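Long-range contacts in proteasome activator protein PA26 (Trypanosoma brucei, PDB 1YAR), which probably binds the ends of the 20S proteasome as an 11S (PA28-like) activator and opens its gate to let substrates enter: residues A91-R95 / I123-E127; I98-P103 / Q116-L120; P103-D109 / Q227-G231. All blocks are in the same frame, centred on the assembly; numbering follows the deposited sequence.

Contact 1: A91-R95 / I123-E127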
loop_
_atom_site.group_PDB
_atom_site.type_symbol
_atom_site.label_atom_id
_atom_site.label_comp_id
_atom_site.label_asym_id
_atom_site.label_seq_id
_atom_site.Cartn_x
_atom_site.Cartn_y
_atom_site.Cartn_z
ATOM N N ALA O 91 -100.457 37.615 -5.220
ATOM C CA ALA O 91 -99.498 36.819 -4.422
ATOM C C ALA O 91 -99.562 35.320 -4.754
ATOM O O ALA O 91 -98.534 34.640 -4.813
ATOM C CB ALA O 91 -99.744 37.035 -2.948
ATOM N N GLU O 92 -100.776 34.807 -4.976
ATOM C CA GLU O 92 -100.958 33.392 -5.301
ATOM C C GLU O 92 -100.363 33.023 -6.657
ATOM O O GLU O 92 -99.895 31.904 -6.839
ATOM C CB GLU O 92 -102.433 32.996 -5.232
ATOM C CG GLU O 92 -103.019 33.024 -3.821
ATOM C CD GLU O 92 -102.596 31.845 -2.959
ATOM O OE1 GLU O 92 -102.078 30.836 -3.480
ATOM O OE2 GLU O 92 -102.790 31.921 -1.727
ATOM N N THR O 93 -100.377 33.971 -7.602
ATOM C CA THR O 93 -99.686 33.792 -8.874
ATOM C C THR O 93 -98.190 33.609 -8.636
ATOM O O THR O 93 -97.588 32.684 -9.188
ATOM C CB THR O 93 -99.972 34.999 -9.785
ATOM O OG1 THR O 93 -101.375 35.002 -10.091
ATOM C CG2 THR O 93 -99.259 34.872 -11.137
ATOM N N ILE O 94 -97.587 34.475 -7.819
ATOM C CA ILE O 94 -96.148 34.328 -7.542
ATOM C C ILE O 94 -95.875 33.002 -6.845
ATOM O O ILE O 94 -94.926 32.304 -7.184
ATOM C CB ILE O 94 -95.563 35.491 -6.737
ATOM C CG1 ILE O 94 -95.820 36.824 -7.450
ATOM C CG2 ILE O 94 -94.041 35.256 -6.559
ATOM C CD1 ILE O 94 -95.439 38.066 -6.632
ATOM N N ARG O 95 -96.722 32.691 -5.870
ATOM C CA ARG O 95 -96.629 31.471 -5.100
ATOM C C ARG O 95 -96.567 30.283 -6.047
ATOM O O ARG O 95 -95.681 29.436 -5.932
ATOM C CB ARG O 95 -97.853 31.380 -4.189
ATOM C CG ARG O 95 -97.721 30.492 -2.992
ATOM C CD ARG O 95 -98.440 31.064 -1.758
ATOM N NE ARG O 95 -99.144 30.035 -0.997
ATOM C CZ ARG O 95 -98.565 29.191 -0.149
ATOM N NH1 ARG O 95 -97.257 29.250 0.065
ATOM N NH2 ARG O 95 -99.297 28.293 0.497
ATOM N N ILE O 123 -94.046 35.608 1.219
ATOM C CA ILE O 123 -95.348 35.733 0.530
ATOM C C ILE O 123 -96.468 35.148 1.381
ATOM O O ILE O 123 -97.543 35.738 1.483
ATOM C CB ILE O 123 -95.335 35.158 -0.893
ATOM C CG1 ILE O 123 -94.316 35.933 -1.733
ATOM C CG2 ILE O 123 -96.680 35.441 -1.574
ATOM C CD1 ILE O 123 -93.978 35.272 -3.040
ATOM N N ASP O 124 -96.206 34.008 2.019
ATOM C CA ASP O 124 -97.126 33.467 3.029
ATOM C C ASP O 124 -97.456 34.457 4.154
ATOM O O ASP O 124 -98.628 34.599 4.540
ATOM C CB ASP O 124 -96.551 32.201 3.651
ATOM C CG ASP O 124 -96.603 31.009 2.717
ATOM O OD1 ASP O 124 -97.344 31.055 1.699
ATOM O OD2 ASP O 124 -95.919 29.968 2.924
ATOM N N GLU O 125 -96.423 35.103 4.699
ATOM C CA GLU O 125 -96.605 36.139 5.722
ATOM C C GLU O 125 -97.477 37.279 5.196
ATOM O O GLU O 125 -98.367 37.759 5.894
ATOM C CB GLU O 125 -95.259 36.715 6.195
ATOM C CG GLU O 125 -95.383 37.564 7.472
ATOM C CD GLU O 125 -94.105 38.300 7.867
ATOM O OE1 GLU O 125 -93.018 37.996 7.310
ATOM O OE2 GLU O 125 -94.189 39.211 8.725
ATOM N N LEU O 126 -97.211 37.715 3.972
ATOM C CA LEU O 126 -98.067 38.721 3.337
ATOM C C LEU O 126 -99.531 38.281 3.309
ATOM O O LEU O 126 -100.415 39.039 3.712
ATOM C CB LEU O 126 -97.562 39.063 1.928
ATOM C CG LEU O 126 -98.488 39.866 1.002
ATOM C CD1 LEU O 126 -98.688 41.268 1.544
ATOM C CD2 LEU O 126 -97.896 39.928 -0.404
ATOM N N GLU O 127 -99.787 37.061 2.842
ATOM C CA GLU O 127 -101.163 36.590 2.658
ATOM C C GLU O 127 -101.890 36.265 3.945
ATOM O O GLU O 127 -103.074 36.599 4.097
ATOM C CB GLU O 127 -101.189 35.351 1.758
ATOM C CG GLU O 127 -100.733 35.601 0.338
ATOM C CD GLU O 127 -101.054 34.417 -0.554
ATOM O OE1 GLU O 127 -102.113 33.807 -0.347
ATOM O OE2 GLU O 127 -100.260 34.078 -1.443
#
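Glu92 and Glu127 meet because one side chain folds back while the other stretches out. Glu92 has a CB directed away from helix 111-130, but a bend at its second torsion (chi2 -76°) returns the carboxylate to the contact, where Glu127 arrives in an extended chain from the other helix. Their planes stand 75° apart, with Glu92 OE2 2.4 Å from Glu127 OE1. The other oxygen of Glu127, OE2, lies 3.4 Å from Ala91 CB. The helix segments run nearly antiparallel, at 156°, with their axes 10.3 Å apart. Beneath the acids the packing is apolar: the CG2 branch of Ile123 lies against Ala91 CB at 3.7 Å, while its CD1 end meets Ile94 CG2 at 3.5 Å, the two isoleucines crossing at about a right angle. Leu126 CD2 touches Ala91 CB more loosely. Ile94 also packs on Val30 and Ile31, and Leu126 on Trp34, tying the pair to helix 24-57. At the partly exposed end, Arg95 bridges to Asp124, whose OD1 comes over a face of the guanidinium. The modelled separation is doubtfully short, and Arg95 has two conformers, so the charge pairing is safer than its exact geometry. Glu92 OE1 gives Arg95 NE a long salt bridge of 3.9 Å, linking three charged residues in a network. Glu92 also has partners in a second subunit: Thr209 OG1 bonds to its OE1 and His206 ND1 to its OE2. Two fully charged carboxylates so close would repel strongly, so one of the two acids probably carries a proton; the nearby arginine and the histidine of the neighbouring subunit would be expected to ease the remaining negative charge at this buried subunit interface.

Contact 2: I98-P103 / Q116-L120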
loop_
_atom_site.group_PDB
_atom_site.type_symbol
_atom_site.label_atom_id
_atom_site.label_comp_id
_atom_site.label_asym_id
_atom_site.label_seq_id
_atom_site.Cartn_x
_atom_site.Cartn_y
_atom_site.Cartn_z
ATOM N N ILE O 98 -93.338 29.852 -8.173
ATOM C CA ILE O 98 -92.299 29.206 -7.349
ATOM C C ILE O 98 -92.607 27.738 -7.009
ATOM O O ILE O 98 -91.786 26.845 -7.267
ATOM C CB ILE O 98 -92.031 30.039 -6.072
ATOM C CG1 ILE O 98 -91.651 31.475 -6.457
ATOM C CG2 ILE O 98 -90.924 29.385 -5.254
ATOM C CD1 ILE O 98 -91.731 32.467 -5.289
ATOM N N ALA O 99 -93.784 27.481 -6.441
ATOM C CA ALA O 99 -94.097 26.157 -5.910
ATOM C C ALA O 99 -94.035 25.040 -6.950
ATOM O O ALA O 99 -93.636 23.912 -6.634
ATOM C CB ALA O 99 -95.449 26.147 -5.197
ATOM N N ILE O 100 -94.410 25.345 -8.188
ATOM C CA ILE O 100 -94.353 24.336 -9.250
ATOM C C ILE O 100 -92.939 24.155 -9.824
ATOM O O ILE O 100 -92.756 23.377 -10.768
ATOM C CB ILE O 100 -95.400 24.638 -10.399
ATOM C CG1 ILE O 100 -95.008 25.907 -11.169
ATOM C CG2 ILE O 100 -96.793 24.773 -9.808
ATOM C CD1 ILE O 100 -96.013 26.310 -12.309
ATOM N N ARG O 101 -91.954 24.887 -9.294
ATOM C CA ARG O 101 -90.545 24.658 -9.668
ATOM C C ARG O 101 -89.650 24.219 -8.499
ATOM O O ARG O 101 -88.421 24.183 -8.618
ATOM C CB ARG O 101 -89.962 25.890 -10.354
ATOM C CG ARG O 101 -90.631 26.221 -11.677
ATOM C CD ARG O 101 -90.240 27.572 -12.252
ATOM N NE ARG O 101 -90.768 27.737 -13.614
ATOM C CZ ARG O 101 -92.007 28.115 -13.929
ATOM N NH1 ARG O 101 -92.905 28.401 -12.982
ATOM N NH2 ARG O 101 -92.350 28.212 -15.218
ATOM N N ILE O 102 -90.257 23.876 -7.370
ATOM C CA ILE O 102 -89.486 23.266 -6.276
ATOM C C ILE O 102 -89.056 21.912 -6.802
ATOM O O ILE O 102 -89.901 21.153 -7.253
ATOM C CB ILE O 102 -90.337 23.149 -4.993
ATOM C CG1 ILE O 102 -90.607 24.544 -4.419
ATOM C CG2 ILE O 102 -89.626 22.251 -3.942
ATOM C CD1 ILE O 102 -91.741 24.565 -3.371
ATOM N N PRO O 103 -87.747 21.630 -6.815
ATOM C CA PRO O 103 -87.245 20.435 -7.505
ATOM C C PRO O 103 -87.338 19.160 -6.689
ATOM O O PRO O 103 -87.781 19.191 -5.527
ATOM C CB PRO O 103 -85.774 20.785 -7.780
ATOM C CG PRO O 103 -85.380 21.689 -6.622
ATOM C CD PRO O 103 -86.656 22.459 -6.262
ATOM N N GLN O 116 -86.084 29.556 -2.685
ATOM C CA GLN O 116 -87.502 29.335 -2.952
ATOM C C GLN O 116 -88.356 29.319 -1.678
ATOM O O GLN O 116 -89.389 30.008 -1.609
ATOM C CB GLN O 116 -87.686 28.036 -3.718
ATOM C CG GLN O 116 -87.091 28.063 -5.108
ATOM C CD GLN O 116 -87.330 26.763 -5.821
ATOM O OE1 GLN O 116 -87.156 25.684 -5.227
ATOM N NE2 GLN O 116 -87.791 26.843 -7.075
ATOM N N HIS O 117 -87.928 28.543 -0.671
ATOM C CA HIS O 117 -88.639 28.503 0.612
ATOM C C HIS O 117 -88.626 29.870 1.346
ATOM O O HIS O 117 -89.629 30.265 1.951
ATOM C CB HIS O 117 -88.121 27.356 1.505
ATOM C CG HIS O 117 -88.454 25.987 0.986
ATOM N ND1 HIS O 117 -89.742 25.598 0.685
ATOM C CD2 HIS O 117 -87.672 24.905 0.757
ATOM C CE1 HIS O 117 -89.735 24.345 0.258
ATOM N NE2 HIS O 117 -88.492 23.899 0.294
ATOM N N ALA O 118 -87.518 30.606 1.273
ATOM C CA ALA O 118 -87.453 31.925 1.905
ATOM C C ALA O 118 -88.428 32.932 1.271
ATOM O O ALA O 118 -89.126 33.674 1.986
ATOM C CB ALA O 118 -86.041 32.465 1.885
ATOM N N VAL O 119 -88.507 32.948 -0.059
ATOM C CA VAL O 119 -89.464 33.879 -0.715
ATOM C C VAL O 119 -90.926 33.418 -0.518
ATOM O O VAL O 119 -91.824 34.242 -0.275
ATOM C CB VAL O 119 -89.094 34.166 -2.194
ATOM C CG1 VAL O 119 -90.138 35.100 -2.847
ATOM C CG2 VAL O 119 -87.698 34.783 -2.289
ATOM N N LEU O 120 -91.163 32.109 -0.534
ATOM C CA LEU O 120 -92.497 31.588 -0.248
ATOM C C LEU O 120 -92.933 31.949 1.175
ATOM O O LEU O 120 -94.096 32.264 1.408
ATOM C CB LEU O 120 -92.551 30.077 -0.453
ATOM C CG LEU O 120 -92.606 29.615 -1.919
ATOM C CD1 LEU O 120 -92.366 28.122 -2.015
ATOM C CD2 LEU O 120 -93.953 30.009 -2.555
#
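Ile98 is the main bump of this contact, set into a hollow that helix 111-130 makes from Gln116, Val119 and Leu120. Its two branches divide the work. CG2, anti to the backbone N, presses on Leu120 CG at 3.7 Å and on Gln116 CB at 3.8 Å; CD1, at the end of the longer branch, crosses Val119 and rests on its CG1 at 3.9 Å. Ile98 and Leu120 slide past each other in opposite directions. Beyond the helix end, a type I turn from Ala99 to Ile102 swings the chain so that Ile102 supplies a second bump: its CD1 meets Leu120 CD1 tip to tip at 3.9 Å, with His117 CE1 flanking it a little farther off. Gln116 reaches out, extended, into the angle between the turn and Pro103. Its NE2 donates a hydrogen bond to Arg101 O over 3.1 Å, almost perfectly straight at 178°. The oxygen Arg101 O lies in the amide plane of Gln116, yet NE2 stands above the carbonyl plane of Arg101, not on a lone pair. A second bond from NE2, to Leu225 O of helix 183-226, fixes the amide's rotation. OE1 is consequently turned to Pro103 CD, 3.4 Å away, and to the CA of Ile102; it is buried and has no polar partner in the model. The turn is fastened outward as well, Ile102 O accepting a bond from Asn216 of a second subunit. This is the loop end of an antiparallel helix-loop-helix hairpin in the helical bundle of an 11S activator subunit, where helix 71-99 gives way to the loop that leads into helix 111-130.

Contact 3: P103-D109 / Q227-G231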
loop_
_atom_site.group_PDB
_atom_site.type_symbol
_atom_site.label_atom_id
_atom_site.label_comp_id
_atom_site.label_asym_id
_atom_site.label_seq_id
_atom_site.Cartn_x
_atom_site.Cartn_y
_atom_site.Cartn_z
ATOM N N PRO O 103 -87.747 21.630 -6.815
ATOM C CA PRO O 103 -87.245 20.435 -7.505
ATOM C C PRO O 103 -87.338 19.160 -6.689
ATOM O O PRO O 103 -87.781 19.191 -5.527
ATOM C CB PRO O 103 -85.774 20.785 -7.780
ATOM C CG PRO O 103 -85.380 21.689 -6.622
ATOM C CD PRO O 103 -86.656 22.459 -6.262
ATOM N N GLU O 104 -86.909 18.052 -7.301
ATOM C CA GLU O 104 -86.836 16.748 -6.650
ATOM C C GLU O 104 -86.243 16.904 -5.242
ATOM O O GLU O 104 -85.224 17.557 -5.079
ATOM C CB GLU O 104 -85.927 15.820 -7.465
ATOM C CG GLU O 104 -85.876 14.384 -6.994
ATOM C CD GLU O 104 -84.696 13.615 -7.591
ATOM O OE1 GLU O 104 -84.485 13.692 -8.810
ATOM O OE2 GLU O 104 -83.961 12.948 -6.822
ATOM N N HIS O 105 -86.889 16.298 -4.252
ATOM C CA HIS O 105 -86.449 16.391 -2.870
ATOM C C HIS O 105 -85.119 15.662 -2.665
ATOM O O HIS O 105 -85.005 14.474 -2.940
ATOM C CB HIS O 105 -87.501 15.794 -1.949
ATOM C CG HIS O 105 -87.167 15.926 -0.499
ATOM N ND1 HIS O 105 -87.702 16.914 0.303
ATOM C CD2 HIS O 105 -86.344 15.196 0.293
ATOM C CE1 HIS O 105 -87.223 16.778 1.531
ATOM N NE2 HIS O 105 -86.392 15.752 1.548
ATOM N N LYS O 106 -84.108 16.392 -2.213
ATOM C CA LYS O 106 -82.809 15.783 -1.928
ATOM C C LYS O 106 -82.234 16.310 -0.622
ATOM O O LYS O 106 -82.687 17.332 -0.100
ATOM C CB LYS O 106 -81.803 16.078 -3.044
ATOM C CG LYS O 106 -82.138 15.521 -4.419
ATOM C CD LYS O 106 -81.090 15.983 -5.415
ATOM C CE LYS O 106 -81.289 15.337 -6.788
ATOM N NZ LYS O 106 -80.944 13.894 -6.798
ATOM N N GLU O 107 -81.214 15.615 -0.121
ATOM C CA GLU O 107 -80.474 16.064 1.068
ATOM C C GLU O 107 -79.221 16.878 0.710
ATOM O O GLU O 107 -78.345 17.053 1.556
ATOM C CB GLU O 107 -80.087 14.868 1.961
ATOM C CG GLU O 107 -81.260 13.990 2.398
ATOM C CD GLU O 107 -82.388 14.780 3.027
ATOM O OE1 GLU O 107 -82.105 15.608 3.927
ATOM O OE2 GLU O 107 -83.560 14.585 2.614
ATOM N N GLU O 108 -79.140 17.380 -0.522
ATOM C CA GLU O 108 -77.975 18.149 -0.993
ATOM C C GLU O 108 -78.415 19.048 -2.146
ATOM O O GLU O 108 -79.522 18.861 -2.656
ATOM C CB GLU O 108 -76.891 17.202 -1.509
ATOM C CG GLU O 108 -77.294 16.428 -2.749
ATOM C CD GLU O 108 -76.309 15.339 -3.101
ATOM O OE1 GLU O 108 -75.408 15.587 -3.926
ATOM O OE2 GLU O 108 -76.440 14.234 -2.540
ATOM N N ASP O 109 -77.561 20.001 -2.551
ATOM C CA ASP O 109 -77.812 20.857 -3.720
ATOM C C ASP O 109 -79.121 21.659 -3.509
ATOM O O ASP O 109 -79.967 21.800 -4.416
ATOM C CB ASP O 109 -77.868 19.989 -4.987
ATOM C CG ASP O 109 -77.810 20.798 -6.279
ATOM O OD1 ASP O 109 -77.567 22.031 -6.249
ATOM O OD2 ASP O 109 -78.000 20.247 -7.388
ATOM N N GLN O 227 -84.886 28.612 -11.464
ATOM C CA GLN O 227 -83.931 27.553 -11.682
ATOM C C GLN O 227 -83.067 27.345 -10.433
ATOM O O GLN O 227 -81.941 27.842 -10.376
ATOM C CB GLN O 227 -83.030 27.894 -12.877
ATOM C CG GLN O 227 -83.764 28.045 -14.204
ATOM C CD GLN O 227 -84.373 26.729 -14.705
ATOM O OE1 GLN O 227 -83.979 25.636 -14.263
ATOM N NE2 GLN O 227 -85.331 26.835 -15.643
ATOM N N PRO O 228 -83.603 26.647 -9.428
ATOM C CA PRO O 228 -82.900 26.502 -8.149
ATOM C C PRO O 228 -81.633 25.624 -8.224
ATOM O O PRO O 228 -80.777 25.700 -7.336
ATOM C CB PRO O 228 -83.961 25.868 -7.243
ATOM C CG PRO O 228 -84.895 25.125 -8.189
ATOM C CD PRO O 228 -84.933 26.003 -9.411
ATOM N N ARG O 229 -81.527 24.803 -9.272
ATOM C CA ARG O 229 -80.354 23.952 -9.471
ATOM C C ARG O 229 -79.790 24.154 -10.871
ATOM O O ARG O 229 -80.539 24.291 -11.836
ATOM C CB ARG O 229 -80.690 22.474 -9.261
ATOM C CG ARG O 229 -81.114 22.115 -7.837
ATOM C CD ARG O 229 -81.413 20.647 -7.629
ATOM N NE ARG O 229 -81.705 20.376 -6.216
ATOM C CZ ARG O 229 -82.596 19.504 -5.770
ATOM N NH1 ARG O 229 -83.319 18.756 -6.611
ATOM N NH2 ARG O 229 -82.772 19.369 -4.466
ATOM N N THR O 230 -78.470 24.173 -10.976
ATOM C CA THR O 230 -77.825 24.454 -12.256
ATOM C C THR O 230 -76.838 23.349 -12.548
ATOM O O THR O 230 -75.915 23.110 -11.756
ATOM C CB THR O 230 -77.115 25.837 -12.250
ATOM O OG1 THR O 230 -76.356 25.993 -11.042
ATOM C CG2 THR O 230 -78.121 26.970 -12.173
ATOM N N GLY O 231 -77.046 22.679 -13.685
ATOM C CA GLY O 231 -76.213 21.541 -14.102
ATOM C C GLY O 231 -74.877 21.935 -14.713
ATOM O O GLY O 231 -74.758 22.977 -15.373
HETATM O O HOH W 1 -80.832 24.283 -4.962
HETATM O O HOH W 2 -77.063 23.821 -8.373
HETATM O O HOH W 3 -77.052 20.907 -9.765
#
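Pro103 and Pro228 face each other with CA atoms 7.5 Å apart, and Asp109, in a left-handed backbone conformation, lies opposite Arg229, so two irregular segments approach at both ends of a bent loop. Between these ends Arg229 enters the bend, extended from CG to NE. Its guanidinium is sandwiched: Pro103 CG sits 3.5 Å above the centre of one face, and the methylenes of Lys106 lie over the opposite face, offset toward the rim. The edge is gripped by backbone oxygens. NH1 gives Glu104 O a 2.7 Å bond along a lone pair in the carbonyl plane, which NH2 supplements weakly; NE gives Asp109 O a nearly straight bond of 2.9 Å. Asn110 OD1 takes a further bond from NH2, which with the bonds to Glu104 O and Asp109 O fixes the rotation of the group. Asp109 OD2 makes a long salt bridge to Arg229 NE, 3.9 Å; it lies well out of the guanidinium plane, so no N-H points at it. Three waters join Asp109 to the tail: one links its O to Pro228 O, one its OD1 to Thr230 N, one its OD2 to Thr230 O. The proline rings pack at 3.7 Å between Pro103 CD and Pro228 CG. Lys106, Glu108 and Asp109 have their strongest polar partners on the chain of another protein, as expected for the activation loop of an 11S activator meeting a proteasome subunit, with Arg229, at the start of the C-terminal tail, inserted into the bend of the loop.

How the contacts relate
The three contacts follow one direction, from the interior of the bundle to the surface that meets the other protein. Contacts 1 and 2 join the same two helices, 71-99 and 111-130, with centres 11 Å apart; they merge where Arg95 CG packs on Leu120 CD2 at 3.8 Å. Contact 2 is nested within the chain loop that contact 1 closes. Contact 3, its centre another 11 Å from that of contact 2, shares Pro103 with it and adds Pro228 CG against Gln116 NE2 at 3.5 Å. Contacts 1 and 3 do not touch, their nearest atoms being about 11 Å apart. All three reach a second subunit, while contact 3 also meets the other protein.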